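Local coordinates for luciferase-like enzymeAMP-CoA-ligase (Zophobas atratus, PDB 4W8O), which probably activates carboxylic acids with ATP and passes them to coenzyme A, as an AMP-forming ligase related to beetle luciferases, at residues 216-222 / 242-247; 250-256 / 276-281; 263-269 / 290-296; 270-275 / 296-302; 329-333 / 348-353. All coordinates share one frame. Residues are numbered along the deposited sequence.

Contact 1: 216-222 / 242-247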
# COMPACT_ATOMS: atom_id res chain seq x y z
N CYS A 216 -6.03 0.33 13.30
CA CYS A 216 -4.65 0.21 12.81
C CYS A 216 -3.60 0.58 13.87
O CYS A 216 -2.44 0.80 13.53
CB CYS A 216 -4.42 1.14 11.61
SG CYS A 216 -5.15 0.63 10.06
N ARG A 217 -4.00 0.68 15.14
CA ARG A 217 -3.11 1.22 16.18
C ARG A 217 -1.78 0.46 16.25
O ARG A 217 -0.72 1.05 16.43
CB ARG A 217 -3.80 1.21 17.54
CG ARG A 217 -4.94 2.21 17.65
CD ARG A 217 -5.73 1.99 18.93
NE ARG A 217 -6.36 0.67 18.95
CZ ARG A 217 -6.86 0.08 20.03
NH1 ARG A 217 -6.84 0.69 21.21
NH2 ARG A 217 -7.40 -1.13 19.92
N SER A 218 -1.85 -0.85 16.11
CA SER A 218 -0.66 -1.67 15.98
C SER A 218 -0.92 -2.76 14.92
O SER A 218 -1.55 -3.79 15.19
CB SER A 218 -0.29 -2.27 17.33
OG SER A 218 1.02 -2.79 17.27
N ILE A 219 -0.44 -2.51 13.70
CA ILE A 219 -0.77 -3.35 12.55
C ILE A 219 0.45 -4.10 12.01
O ILE A 219 1.50 -3.51 11.76
CB ILE A 219 -1.45 -2.55 11.41
CG1 ILE A 219 -1.80 -3.48 10.24
CG2 ILE A 219 -0.58 -1.39 10.93
CD1 ILE A 219 -2.74 -2.87 9.22
N LEU A 220 0.30 -5.42 11.87
CA LEU A 220 1.33 -6.29 11.31
C LEU A 220 1.05 -6.55 9.84
O LEU A 220 -0.11 -6.73 9.45
CB LEU A 220 1.38 -7.63 12.07
CG LEU A 220 2.29 -8.75 11.57
CD1 LEU A 220 3.75 -8.32 11.51
CD2 LEU A 220 2.16 -9.98 12.45
N HIS A 221 2.09 -6.57 9.02
CA HIS A 221 1.95 -7.03 7.65
C HIS A 221 3.23 -7.68 7.16
O HIS A 221 4.29 -7.53 7.76
CB HIS A 221 1.54 -5.88 6.74
CG HIS A 221 2.65 -4.93 6.45
ND1 HIS A 221 3.27 -4.87 5.22
CD2 HIS A 221 3.27 -4.02 7.23
CE1 HIS A 221 4.22 -3.95 5.26
NE2 HIS A 221 4.24 -3.43 6.47
N PHE A 222 3.11 -8.40 6.06
CA PHE A 222 4.22 -9.13 5.47
C PHE A 222 4.60 -8.63 4.08
O PHE A 222 5.71 -8.87 3.63
CB PHE A 222 3.87 -10.62 5.39
CG PHE A 222 3.47 -11.21 6.72
CD1 PHE A 222 4.43 -11.63 7.62
CD2 PHE A 222 2.14 -11.32 7.07
CE1 PHE A 222 4.08 -12.15 8.85
CE2 PHE A 222 1.77 -11.85 8.30
CZ PHE A 222 2.75 -12.26 9.19
N SER A 242 0.10 5.65 14.58
CA SER A 242 0.07 4.24 14.91
C SER A 242 1.41 3.58 14.63
O SER A 242 2.33 4.21 14.11
CB SER A 242 -1.02 3.55 14.11
OG SER A 242 -2.29 4.13 14.37
N THR A 243 1.51 2.30 14.98
CA THR A 243 2.75 1.55 14.82
C THR A 243 2.60 0.52 13.71
O THR A 243 1.61 -0.22 13.68
CB THR A 243 3.11 0.83 16.14
OG1 THR A 243 3.30 1.81 17.16
CG2 THR A 243 4.38 0.00 15.99
N ARG A 244 3.57 0.49 12.80
CA ARG A 244 3.62 -0.53 11.76
C ARG A 244 4.58 -1.65 12.18
O ARG A 244 5.74 -1.38 12.52
CB ARG A 244 4.09 0.07 10.43
CG ARG A 244 3.99 -0.87 9.23
CD ARG A 244 4.22 -0.13 7.92
NE ARG A 244 5.54 0.50 7.87
CZ ARG A 244 6.68 -0.12 7.58
NH1 ARG A 244 6.71 -1.41 7.28
NH2 ARG A 244 7.82 0.57 7.58
N VAL A 245 4.09 -2.88 12.17
CA VAL A 245 4.92 -4.05 12.45
C VAL A 245 5.09 -4.90 11.18
O VAL A 245 4.15 -5.10 10.43
CB VAL A 245 4.33 -4.90 13.59
CG1 VAL A 245 5.33 -5.95 14.07
CG2 VAL A 245 3.89 -4.01 14.75
N PHE A 246 6.31 -5.36 10.94
CA PHE A 246 6.57 -6.22 9.79
C PHE A 246 7.36 -7.46 10.18
O PHE A 246 8.04 -7.49 11.20
CB PHE A 246 7.28 -5.44 8.66
CG PHE A 246 8.60 -4.85 9.08
CD1 PHE A 246 9.77 -5.59 8.99
CD2 PHE A 246 8.67 -3.55 9.56
CE1 PHE A 246 10.98 -5.05 9.37
CE2 PHE A 246 9.88 -3.00 9.95
CZ PHE A 246 11.04 -3.76 9.86
N ALA A 247 7.23 -8.49 9.35
CA ALA A 247 8.02 -9.69 9.45
C ALA A 247 8.24 -10.23 8.04
O ALA A 247 7.41 -10.03 7.14
CB ALA A 247 7.32 -10.72 10.33
O HOH W 1 7.79 -8.11 5.28
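Ser242 comes just before the strand, and its CB lies 3.1 Å from Cys216 O. Its hydroxyl bonds elsewhere, to Asp240. Thr243 opens the pairing: its N donates to Arg217 O (2.9 Å), and its O accepts from Ile219 N (3.1 Å). Arg244 points to the face that carries Ile219 and His221, opposite Thr243 and Val245. There its NH1 donates to His221 NE2 (3.3 Å), in the plane of the imidazole. The two strands, 218-221 and 243-246, are parallel neighbours joined through helix 228-239, a beta-alpha-beta crossover. Ile219 and His221 pack against that helix. Val245 continues the regular pattern. Its N donates to Ile219 O (2.7 Å) and its O accepts from His221 N (2.9 Å), while its CG1 touches Leu220 CD1 at 3.8 Å. Phe246 CA makes a CA-H...O contact with His221 O (3.3 Å). At Ala247 the pairing loosens: its N reaches His221 O in a weak bond of 3.5 Å. One water donates to both Ala247 O (2.7 Å) and Phe222 O (2.8 Å).

Contact 2: 250-256 / 276-281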
# COMPACT_ATOMS: atom_id res chain seq x y z
N MET A 250 5.48 -15.17 6.71
CA MET A 250 4.32 -15.51 7.49
C MET A 250 4.46 -16.95 7.96
O MET A 250 4.64 -17.86 7.15
CB MET A 250 3.08 -15.33 6.63
CG MET A 250 1.79 -15.27 7.42
SD MET A 250 1.31 -16.89 8.03
CE MET A 250 -0.11 -16.41 9.00
N GLU A 251 4.43 -17.14 9.28
CA GLU A 251 4.29 -18.45 9.90
C GLU A 251 3.23 -18.35 10.97
O GLU A 251 3.18 -17.36 11.69
CB GLU A 251 5.60 -18.92 10.52
CG GLU A 251 6.53 -19.65 9.57
CD GLU A 251 7.61 -18.76 8.99
OE1 GLU A 251 8.39 -18.19 9.79
OE2 GLU A 251 7.69 -18.64 7.74
N GLY A 252 2.39 -19.38 11.07
CA GLY A 252 1.26 -19.37 12.00
C GLY A 252 1.65 -19.09 13.43
O GLY A 252 1.16 -18.15 14.05
N GLU A 253 2.55 -19.91 13.95
CA GLU A 253 2.99 -19.84 15.33
C GLU A 253 3.63 -18.48 15.66
O GLU A 253 3.27 -17.84 16.65
CB GLU A 253 4.01 -20.94 15.59
CG GLU A 253 4.22 -21.24 17.06
CD GLU A 253 3.25 -22.28 17.59
OE1 GLU A 253 2.88 -22.18 18.78
OE2 GLU A 253 2.88 -23.20 16.83
N LYS A 254 4.58 -18.07 14.82
CA LYS A 254 5.30 -16.83 15.06
C LYS A 254 4.37 -15.62 14.98
O LYS A 254 4.56 -14.65 15.70
CB LYS A 254 6.48 -16.68 14.09
CG LYS A 254 7.45 -17.85 14.15
CD LYS A 254 8.92 -17.43 14.13
CE LYS A 254 9.81 -18.56 14.63
NZ LYS A 254 11.19 -18.09 14.95
N THR A 255 3.36 -15.69 14.12
CA THR A 255 2.40 -14.61 14.00
C THR A 255 1.59 -14.47 15.30
O THR A 255 1.38 -13.37 15.79
CB THR A 255 1.45 -14.80 12.81
OG1 THR A 255 2.20 -14.84 11.59
CG2 THR A 255 0.44 -13.67 12.72
N LEU A 256 1.14 -15.60 15.86
CA LEU A 256 0.41 -15.56 17.13
C LEU A 256 1.30 -15.04 18.26
O LEU A 256 0.86 -14.26 19.10
CB LEU A 256 -0.17 -16.93 17.48
CG LEU A 256 -1.23 -17.49 16.51
CD1 LEU A 256 -1.87 -18.73 17.10
CD2 LEU A 256 -2.29 -16.46 16.17
N GLN A 276 -2.55 -21.01 7.83
CA GLN A 276 -1.46 -21.26 8.77
C GLN A 276 -1.82 -20.84 10.20
O GLN A 276 -1.32 -21.42 11.16
CB GLN A 276 -0.18 -20.55 8.33
CG GLN A 276 0.41 -21.12 7.05
CD GLN A 276 1.82 -20.64 6.79
OE1 GLN A 276 2.64 -20.53 7.70
NE2 GLN A 276 2.13 -20.36 5.52
N LEU A 277 -2.69 -19.84 10.34
CA LEU A 277 -3.15 -19.39 11.66
C LEU A 277 -4.11 -20.39 12.29
O LEU A 277 -3.95 -20.76 13.44
CB LEU A 277 -3.84 -18.03 11.58
CG LEU A 277 -3.02 -16.88 11.00
CD1 LEU A 277 -3.89 -15.66 10.78
CD2 LEU A 277 -1.85 -16.57 11.92
N THR A 278 -5.10 -20.83 11.51
CA THR A 278 -6.13 -21.74 12.00
C THR A 278 -5.62 -23.17 12.24
O THR A 278 -6.28 -23.94 12.91
CB THR A 278 -7.32 -21.78 11.03
OG1 THR A 278 -6.84 -21.98 9.70
CG2 THR A 278 -8.11 -20.46 11.09
N ASN A 279 -4.45 -23.52 11.70
CA ASN A 279 -3.85 -24.82 11.95
C ASN A 279 -2.82 -24.81 13.08
O ASN A 279 -2.17 -25.83 13.33
CB ASN A 279 -3.26 -25.37 10.66
CG ASN A 279 -4.33 -25.93 9.74
OD1 ASN A 279 -4.76 -27.07 9.90
ND2 ASN A 279 -4.78 -25.12 8.80
N VAL A 280 -2.67 -23.68 13.77
CA VAL A 280 -1.83 -23.66 14.96
C VAL A 280 -2.58 -24.43 16.04
O VAL A 280 -3.72 -24.10 16.35
CB VAL A 280 -1.54 -22.23 15.45
CG1 VAL A 280 -0.81 -22.26 16.79
CG2 VAL A 280 -0.71 -21.47 14.42
N PRO A 281 -1.94 -25.47 16.60
CA PRO A 281 -2.61 -26.24 17.65
C PRO A 281 -2.67 -25.49 18.98
O PRO A 281 -1.75 -24.72 19.30
CB PRO A 281 -1.75 -27.50 17.76
CG PRO A 281 -0.38 -27.04 17.39
CD PRO A 281 -0.57 -25.96 16.35
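Apolar packing carries most of this contact. Leu277 reaches under the start of helix 252-262, where its CD2 lies 3.4 Å from Met250 CE, 3.8 Å from Thr255 CG2 and 4.3 Å from Leu256 CD2. Val280 fills the next place along. Its CG1 is 3.7 Å from Leu256 CD1, and its CG2 is 3.5 Å from Gly252 C.

Backbone closeness is the second element. Gly252 and Leu277 approach to 4.4 Å between CA atoms, and Gly252 CA makes a CA-H...O contact with Gln276 O at 3.4 Å. A side chain at Gly252 would collide with Gln276 O and Val280 CG2, so glycine lets the two segments meet here.

The clear hydrogen bonds stay within each segment. Glu251 is the N-cap residue, and its O accepts from Thr255 N (3.0 Å) and Thr255 OG1 (2.7 Å). In the other segment Val280 N donates to Leu277 O (3.2 Å). Glu253 OE2 passes 3.8 Å from Val280 CG1, but the carboxylate of Glu253 has its polar partners in Arg285 and Tyr286.

The contact joins the N-terminal turn of helix 252-262 to the end of the short helix 274-278. Its chemistry implies that shape fit and burial of aliphatic groups, more than directed polar bonds, hold these helix ends together.

Contact 3: 263-269 / 290-296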
# COMPACT_ATOMS: atom_id res chain seq x y z
N LYS A 263 1.25 -6.89 21.37
CA LYS A 263 -0.14 -6.51 21.62
C LYS A 263 -0.76 -5.90 20.37
O LYS A 263 -1.33 -4.82 20.40
CB LYS A 263 -0.24 -5.54 22.80
CG LYS A 263 0.44 -6.05 24.06
CD LYS A 263 0.21 -5.11 25.22
CE LYS A 263 1.20 -5.34 26.34
NZ LYS A 263 1.07 -6.70 26.93
N LEU A 264 -0.65 -6.63 19.26
CA LEU A 264 -1.15 -6.16 17.98
C LEU A 264 -2.66 -6.05 18.01
O LEU A 264 -3.34 -6.87 18.62
CB LEU A 264 -0.75 -7.11 16.84
CG LEU A 264 0.75 -7.35 16.61
CD1 LEU A 264 0.93 -8.38 15.51
CD2 LEU A 264 1.46 -6.04 16.29
N THR A 265 -3.17 -5.02 17.35
CA THR A 265 -4.60 -4.81 17.18
C THR A 265 -5.06 -5.27 15.82
O THR A 265 -6.26 -5.49 15.63
CB THR A 265 -4.95 -3.31 17.29
OG1 THR A 265 -4.29 -2.58 16.24
CG2 THR A 265 -4.52 -2.76 18.64
N SER A 266 -4.14 -5.39 14.86
CA SER A 266 -4.51 -5.70 13.49
C SER A 266 -3.43 -6.46 12.73
O SER A 266 -2.27 -6.50 13.13
CB SER A 266 -4.81 -4.42 12.70
OG SER A 266 -4.96 -3.30 13.55
N LEU A 267 -3.85 -7.03 11.61
CA LEU A 267 -2.95 -7.73 10.73
C LEU A 267 -3.55 -7.73 9.33
O LEU A 267 -4.75 -7.98 9.18
CB LEU A 267 -2.75 -9.16 11.25
CG LEU A 267 -2.51 -10.30 10.27
CD1 LEU A 267 -1.13 -10.16 9.65
CD2 LEU A 267 -2.64 -11.62 11.02
N PHE A 268 -2.74 -7.41 8.32
CA PHE A 268 -3.15 -7.66 6.94
C PHE A 268 -2.37 -8.84 6.38
O PHE A 268 -1.16 -8.92 6.54
CB PHE A 268 -2.96 -6.46 6.02
CG PHE A 268 -3.10 -6.81 4.57
CD1 PHE A 268 -4.36 -6.99 4.01
CD2 PHE A 268 -1.99 -7.06 3.79
CE1 PHE A 268 -4.50 -7.36 2.69
CE2 PHE A 268 -2.12 -7.44 2.46
CZ PHE A 268 -3.38 -7.59 1.91
N VAL A 269 -3.09 -9.73 5.71
CA VAL A 269 -2.48 -10.87 5.01
C VAL A 269 -3.51 -11.49 4.05
O VAL A 269 -4.71 -11.49 4.32
CB VAL A 269 -1.94 -11.93 6.00
CG1 VAL A 269 -3.07 -12.65 6.72
CG2 VAL A 269 -1.03 -12.93 5.30
N SER A 290 -5.61 -8.59 22.65
CA SER A 290 -5.37 -7.27 22.06
C SER A 290 -5.87 -7.15 20.62
O SER A 290 -6.05 -6.05 20.10
CB SER A 290 -3.87 -6.94 22.08
OG SER A 290 -3.16 -7.75 21.16
N PHE A 291 -6.07 -8.29 19.96
CA PHE A 291 -6.33 -8.31 18.52
C PHE A 291 -7.76 -7.93 18.19
O PHE A 291 -8.70 -8.51 18.75
CB PHE A 291 -6.01 -9.70 17.96
CG PHE A 291 -5.91 -9.75 16.47
CD1 PHE A 291 -4.80 -9.20 15.82
CD2 PHE A 291 -6.89 -10.35 15.70
CE1 PHE A 291 -4.69 -9.25 14.44
CE2 PHE A 291 -6.79 -10.40 14.32
CZ PHE A 291 -5.69 -9.84 13.69
N ARG A 292 -7.94 -6.97 17.29
CA ARG A 292 -9.27 -6.45 16.95
C ARG A 292 -9.69 -6.59 15.49
O ARG A 292 -10.87 -6.52 15.19
CB ARG A 292 -9.35 -4.97 17.32
CG ARG A 292 -9.17 -4.68 18.80
CD ARG A 292 -10.42 -4.97 19.60
NE ARG A 292 -10.17 -4.82 21.03
CZ ARG A 292 -9.57 -5.73 21.79
NH1 ARG A 292 -9.17 -6.88 21.27
NH2 ARG A 292 -9.38 -5.50 23.08
N CYS A 293 -8.74 -6.80 14.57
CA CYS A 293 -9.05 -6.69 13.15
C CYS A 293 -8.11 -7.49 12.24
O CYS A 293 -6.93 -7.18 12.15
CB CYS A 293 -9.02 -5.21 12.76
SG CYS A 293 -9.73 -4.87 11.14
N LEU A 294 -8.65 -8.51 11.58
CA LEU A 294 -7.90 -9.24 10.56
C LEU A 294 -8.33 -8.73 9.19
O LEU A 294 -9.47 -8.97 8.76
CB LEU A 294 -8.14 -10.75 10.68
CG LEU A 294 -7.09 -11.65 10.01
CD1 LEU A 294 -7.23 -13.09 10.50
CD2 LEU A 294 -7.18 -11.59 8.50
N LEU A 295 -7.42 -8.05 8.51
CA LEU A 295 -7.68 -7.44 7.21
C LEU A 295 -7.22 -8.38 6.11
O LEU A 295 -6.12 -8.93 6.16
CB LEU A 295 -6.94 -6.10 7.10
CG LEU A 295 -7.42 -5.00 8.06
CD1 LEU A 295 -6.33 -3.97 8.32
CD2 LEU A 295 -8.68 -4.33 7.54
N THR A 296 -8.06 -8.59 5.11
CA THR A 296 -7.72 -9.53 4.08
C THR A 296 -8.47 -9.21 2.81
O THR A 296 -9.34 -8.34 2.79
CB THR A 296 -7.97 -10.98 4.56
OG1 THR A 296 -7.31 -11.91 3.69
CG2 THR A 296 -9.48 -11.31 4.62
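Leu267, Ser290 and Leu295 bury the largest areas between these two segments. Leu267 lies at the middle of a parallel strand pair. Leu267 N donates to Cys293 O (3.1 Å), and Leu267 O accepts from Leu295 N (2.8 Å). Its CB meets Phe291 CE1 at 3.7 Å, and helix 252-262 closes over the same side through Thr255.

Leu295 extends the pairing, its O accepting from Val269 N (3.2 Å). Its side chain shares a face of the sheet with Phe268, CB to Phe268 CD1 being 4.1 Å. Ser290 lies ahead of the strand, and its OG donates to Leu264 O (2.7 Å). Nearby, Thr265 O takes Arg292 N (2.8 Å) and, weakly, Cys293 N (3.0 Å).

Strands 266-268 and 293-297 are linked through helix 274-278 as a beta-alpha-beta unit. At their C-terminal ends Phe268 and Thr296 line the pocket that holds a polyether molecule, probably from the crystallisation liquor. Thr296 OG1 donates to Val269 O (2.7 Å). The chemistry implies a pair held mainly by directed backbone bonds, which the hydroxyls of Ser290 and Thr296 continue past the regular strand pairing.

Contact 4: 270-275 / 296-302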
# COMPACT_ATOMS: atom_id res chain seq x y z
N ALA A 270 -3.03 -12.01 2.93
CA ALA A 270 -3.91 -12.61 1.94
C ALA A 270 -4.59 -13.86 2.52
O ALA A 270 -4.06 -14.49 3.45
CB ALA A 270 -3.13 -12.95 0.67
N PRO A 271 -5.79 -14.20 2.02
CA PRO A 271 -6.56 -15.30 2.60
C PRO A 271 -5.80 -16.61 2.76
O PRO A 271 -5.92 -17.27 3.79
CB PRO A 271 -7.70 -15.50 1.59
CG PRO A 271 -7.89 -14.16 0.98
CD PRO A 271 -6.52 -13.56 0.90
N ILE A 272 -5.01 -16.97 1.75
CA ILE A 272 -4.38 -18.29 1.73
C ILE A 272 -3.42 -18.53 2.91
O ILE A 272 -3.34 -19.65 3.41
CB ILE A 272 -3.68 -18.57 0.39
CG1 ILE A 272 -3.34 -20.06 0.29
CG2 ILE A 272 -2.44 -17.68 0.22
CD1 ILE A 272 -2.98 -20.50 -1.11
N TYR A 273 -2.74 -17.48 3.38
CA TYR A 273 -1.86 -17.59 4.55
C TYR A 273 -2.62 -17.72 5.88
O TYR A 273 -2.04 -18.15 6.87
CB TYR A 273 -0.89 -16.41 4.63
CG TYR A 273 0.08 -16.35 3.47
CD1 TYR A 273 1.19 -17.19 3.41
CD2 TYR A 273 -0.10 -15.44 2.43
CE1 TYR A 273 2.08 -17.13 2.35
CE2 TYR A 273 0.78 -15.37 1.37
CZ TYR A 273 1.87 -16.22 1.34
OH TYR A 273 2.73 -16.15 0.28
N THR A 274 -3.91 -17.37 5.91
CA THR A 274 -4.69 -17.49 7.16
C THR A 274 -4.87 -18.93 7.60
O THR A 274 -5.11 -19.19 8.77
CB THR A 274 -6.09 -16.86 7.08
OG1 THR A 274 -6.87 -17.54 6.09
CG2 THR A 274 -6.01 -15.39 6.76
N TYR A 275 -4.75 -19.87 6.66
CA TYR A 275 -4.82 -21.29 6.96
C TYR A 275 -3.67 -21.74 7.86
O TYR A 275 -3.81 -22.72 8.59
CB TYR A 275 -4.88 -22.13 5.67
CG TYR A 275 -6.23 -22.04 5.00
CD1 TYR A 275 -6.51 -21.05 4.07
CD2 TYR A 275 -7.24 -22.95 5.31
CE1 TYR A 275 -7.76 -20.96 3.47
CE2 TYR A 275 -8.49 -22.86 4.72
CZ TYR A 275 -8.74 -21.87 3.80
OH TYR A 275 -9.98 -21.80 3.21
N THR A 296 -8.06 -8.59 5.11
CA THR A 296 -7.72 -9.53 4.08
C THR A 296 -8.47 -9.21 2.81
O THR A 296 -9.34 -8.34 2.79
CB THR A 296 -7.97 -10.98 4.56
OG1 THR A 296 -7.31 -11.91 3.69
CG2 THR A 296 -9.48 -11.31 4.62
N GLY A 297 -8.11 -9.90 1.74
CA GLY A 297 -8.76 -9.77 0.45
C GLY A 297 -7.76 -10.10 -0.63
O GLY A 297 -6.59 -10.37 -0.32
N GLY A 298 -8.21 -10.07 -1.88
CA GLY A 298 -7.32 -10.28 -3.03
C GLY A 298 -7.56 -11.60 -3.73
O GLY A 298 -7.36 -11.71 -4.94
N THR A 299 -7.95 -12.60 -2.96
CA THR A 299 -8.47 -13.85 -3.50
C THR A 299 -9.67 -14.19 -2.62
O THR A 299 -9.82 -13.58 -1.56
CB THR A 299 -7.39 -14.97 -3.48
OG1 THR A 299 -6.89 -15.13 -2.15
CG2 THR A 299 -6.24 -14.63 -4.41
N PRO A 300 -10.52 -15.14 -3.04
CA PRO A 300 -11.74 -15.40 -2.26
C PRO A 300 -11.49 -16.18 -0.96
O PRO A 300 -10.56 -16.99 -0.89
CB PRO A 300 -12.59 -16.24 -3.21
CG PRO A 300 -11.61 -16.91 -4.11
CD PRO A 300 -10.47 -15.94 -4.27
N MET A 301 -12.31 -15.92 0.06
CA MET A 301 -12.24 -16.66 1.32
C MET A 301 -13.51 -17.47 1.56
O MET A 301 -14.61 -16.94 1.50
CB MET A 301 -12.04 -15.73 2.50
CG MET A 301 -11.99 -16.48 3.83
SD MET A 301 -11.50 -15.47 5.23
CE MET A 301 -9.75 -15.30 4.90
N SER A 302 -13.33 -18.75 1.86
CA SER A 302 -14.45 -19.64 2.16
C SER A 302 -15.11 -19.27 3.48
O SER A 302 -14.44 -18.80 4.41
CB SER A 302 -13.98 -21.10 2.24
OG SER A 302 -13.46 -21.40 3.53
O HOH W 2 -4.68 -15.72 -0.92
O HOH W 3 -10.23 -19.33 2.07
O HOH W 4 -11.86 -23.58 3.94
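Ala270 meets the other segment mainly through its backbone, its C lying 3.5 Å from Thr296 OG1, which is itself hydrogen-bonded to Val269 O. Pro271 is the centre of the contact. Its ring sits in the curve of 296-302, with CD 3.4 Å from Gly297 O, CG 3.2 Å from Thr299 O and CB 3.9 Å from Met301 CE. Gly297 and Gly298 adopt backbone angles that call for glycine. Ile272 joins by water, which accepts from Ile272 N (3.0 Å) and bonds to Thr299 OG1 (2.6 Å). Thr274 OG1 donates to Pro271 O (2.5 Å) and lies 3.8 Å from Met301 CE. At Tyr275 two waters bridge the OH to Ser302: one to Ser302 N (3.2 Å), the other to Ser302 OG (2.7 Å). Ser302 OG also caps helix 303-312 at Gln305 N.

The contact joins the start of helix 274-278 to the loop after strand 293-297, beside the polyether pocket. With no direct hydrogen bond between the segments, it rests on van der Waals packing round Pro271, and its polar groups are linked through water.

Contact 5: 329-333 / 348-353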
# COMPACT_ATOMS: atom_id res chain seq x y z
N LEU A 329 -8.49 1.25 -1.72
CA LEU A 329 -9.60 0.45 -1.20
C LEU A 329 -10.94 0.89 -1.79
O LEU A 329 -11.28 2.07 -1.75
CB LEU A 329 -9.62 0.56 0.33
CG LEU A 329 -10.40 -0.47 1.14
CD1 LEU A 329 -10.12 -1.89 0.71
CD2 LEU A 329 -10.05 -0.28 2.61
N LEU A 330 -11.69 -0.07 -2.33
CA LEU A 330 -12.93 0.20 -3.06
C LEU A 330 -14.17 -0.25 -2.31
O LEU A 330 -15.21 0.42 -2.34
CB LEU A 330 -12.90 -0.48 -4.42
CG LEU A 330 -11.98 0.17 -5.45
CD1 LEU A 330 -12.01 -0.62 -6.75
CD2 LEU A 330 -12.38 1.63 -5.67
N SER A 331 -14.09 -1.41 -1.66
CA SER A 331 -15.18 -1.85 -0.80
C SER A 331 -14.65 -2.61 0.40
O SER A 331 -13.63 -3.29 0.31
CB SER A 331 -16.19 -2.69 -1.59
OG SER A 331 -15.60 -3.86 -2.13
N ILE A 332 -15.37 -2.45 1.51
CA ILE A 332 -15.03 -3.07 2.79
C ILE A 332 -16.17 -2.76 3.77
O ILE A 332 -16.84 -1.75 3.63
CB ILE A 332 -13.69 -2.54 3.35
CG1 ILE A 332 -13.26 -3.32 4.59
CG2 ILE A 332 -13.79 -1.05 3.67
CD1 ILE A 332 -11.79 -3.19 4.91
N PHE A 333 -16.39 -3.62 4.76
CA PHE A 333 -17.39 -3.32 5.81
C PHE A 333 -16.80 -2.40 6.88
O PHE A 333 -15.68 -2.61 7.34
CB PHE A 333 -17.89 -4.60 6.49
CG PHE A 333 -18.91 -5.36 5.68
CD1 PHE A 333 -20.08 -4.75 5.24
CD2 PHE A 333 -18.71 -6.71 5.39
CE1 PHE A 333 -21.02 -5.46 4.52
CE2 PHE A 333 -19.65 -7.43 4.66
CZ PHE A 333 -20.81 -6.80 4.22
N SER A 348 -19.18 -11.42 0.49
CA SER A 348 -19.13 -10.18 -0.27
C SER A 348 -17.80 -9.48 0.01
O SER A 348 -17.08 -9.87 0.91
CB SER A 348 -20.29 -9.26 0.13
OG SER A 348 -20.08 -8.71 1.42
N CYS A 349 -17.51 -8.44 -0.77
CA CYS A 349 -16.34 -7.58 -0.57
C CYS A 349 -16.64 -6.38 0.34
O CYS A 349 -15.82 -5.48 0.48
CB CYS A 349 -15.85 -7.05 -1.92
SG CYS A 349 -15.35 -8.35 -3.07
N GLY A 350 -17.83 -6.38 0.95
CA GLY A 350 -18.25 -5.29 1.82
C GLY A 350 -19.06 -4.27 1.05
O GLY A 350 -19.60 -4.57 -0.02
N LYS A 351 -19.13 -3.07 1.60
CA LYS A 351 -19.81 -1.95 0.96
C LYS A 351 -18.79 -0.91 0.51
O LYS A 351 -17.68 -0.86 1.03
CB LYS A 351 -20.80 -1.32 1.94
CG LYS A 351 -21.78 -2.32 2.55
CD LYS A 351 -22.74 -1.65 3.51
CE LYS A 351 -23.66 -0.67 2.80
NZ LYS A 351 -24.80 -0.28 3.66
N VAL A 352 -19.21 -0.06 -0.44
CA VAL A 352 -18.33 0.95 -1.05
C VAL A 352 -17.66 1.83 -0.00
O VAL A 352 -18.27 2.19 1.00
CB VAL A 352 -19.10 1.83 -2.06
CG1 VAL A 352 -18.17 2.87 -2.67
CG2 VAL A 352 -19.70 0.98 -3.17
N SER A 353 -16.39 2.16 -0.23
CA SER A 353 -15.61 2.95 0.71
C SER A 353 -16.04 4.43 0.70
O SER A 353 -16.68 4.88 -0.25
CB SER A 353 -14.11 2.80 0.40
OG SER A 353 -13.88 2.93 -0.99
O HOH W 5 -17.54 0.91 3.33
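Gly350 CA sits squarely over the face of the Phe333 ring, 3.6 Å from its centroid and 2° off the ring normal. This is a CH-pi contact with a backbone carbon. Glycine is needed here twice over: its backbone angles call for it, and a CB would collide with Ile332 C and Phe333 N. Ser348 OG accepts from Gly350 N (3.3 Å), forming an ST turn just before the short strand.

The strands themselves pair antiparallel. Ile332 N donates to Lys351 O (2.8 Å), and Lys351 N returns a weak bond to Ile332 O (3.3 Å). Ser331 and Val352 form a non-hydrogen-bonded pair, their CA atoms 4.2 Å apart. Further along, Ser353 N donates to Leu330 O (3.0 Å) and Ser353 OG to Leu329 O (2.8 Å). Ser331 OG adds a bond to Cys349 O (3.1 Å). Water lies close to Ile332 O and Val352 O, 2.8 Å from each.

Leu329 belongs to the pocket holding the polyether molecule. On the side away from 351-352, strand 328-332 pairs with strand 317-324, where Leu330 and Ser331 both face Tyr322 in a classic beta bulge. Phe333 also packs on helix 339-342. Cys349 and Gly350, just before the strand, bond through their backbones to Val417, so the turn leading into edge strand 351-352 touches strand 417-422 of the antiparallel sheet.

Overall arrangement
From the N terminus, contact 1 comes first and closes the loop through helix 228-239. It is complete before any other contact opens. The next three interlock. Contact 2 opens at 250-256, and contacts 3 and 4 open before it closes at 276-281. Contacts 3 and 4 then close in turn, sharing Thr296, so all three cross one another and none is nested. Contact 5 follows in series and closes the loop that holds helix 339-342. Contacts 1, 3, 4 and 5 all reach the nine-strand mixed sheet. Contacts 1 and 3 are adjacent in it, through strands 218-221 and 266-268. Contact 2 ties together helices packed on that sheet, with Thr255 and Leu277 touching Leu267.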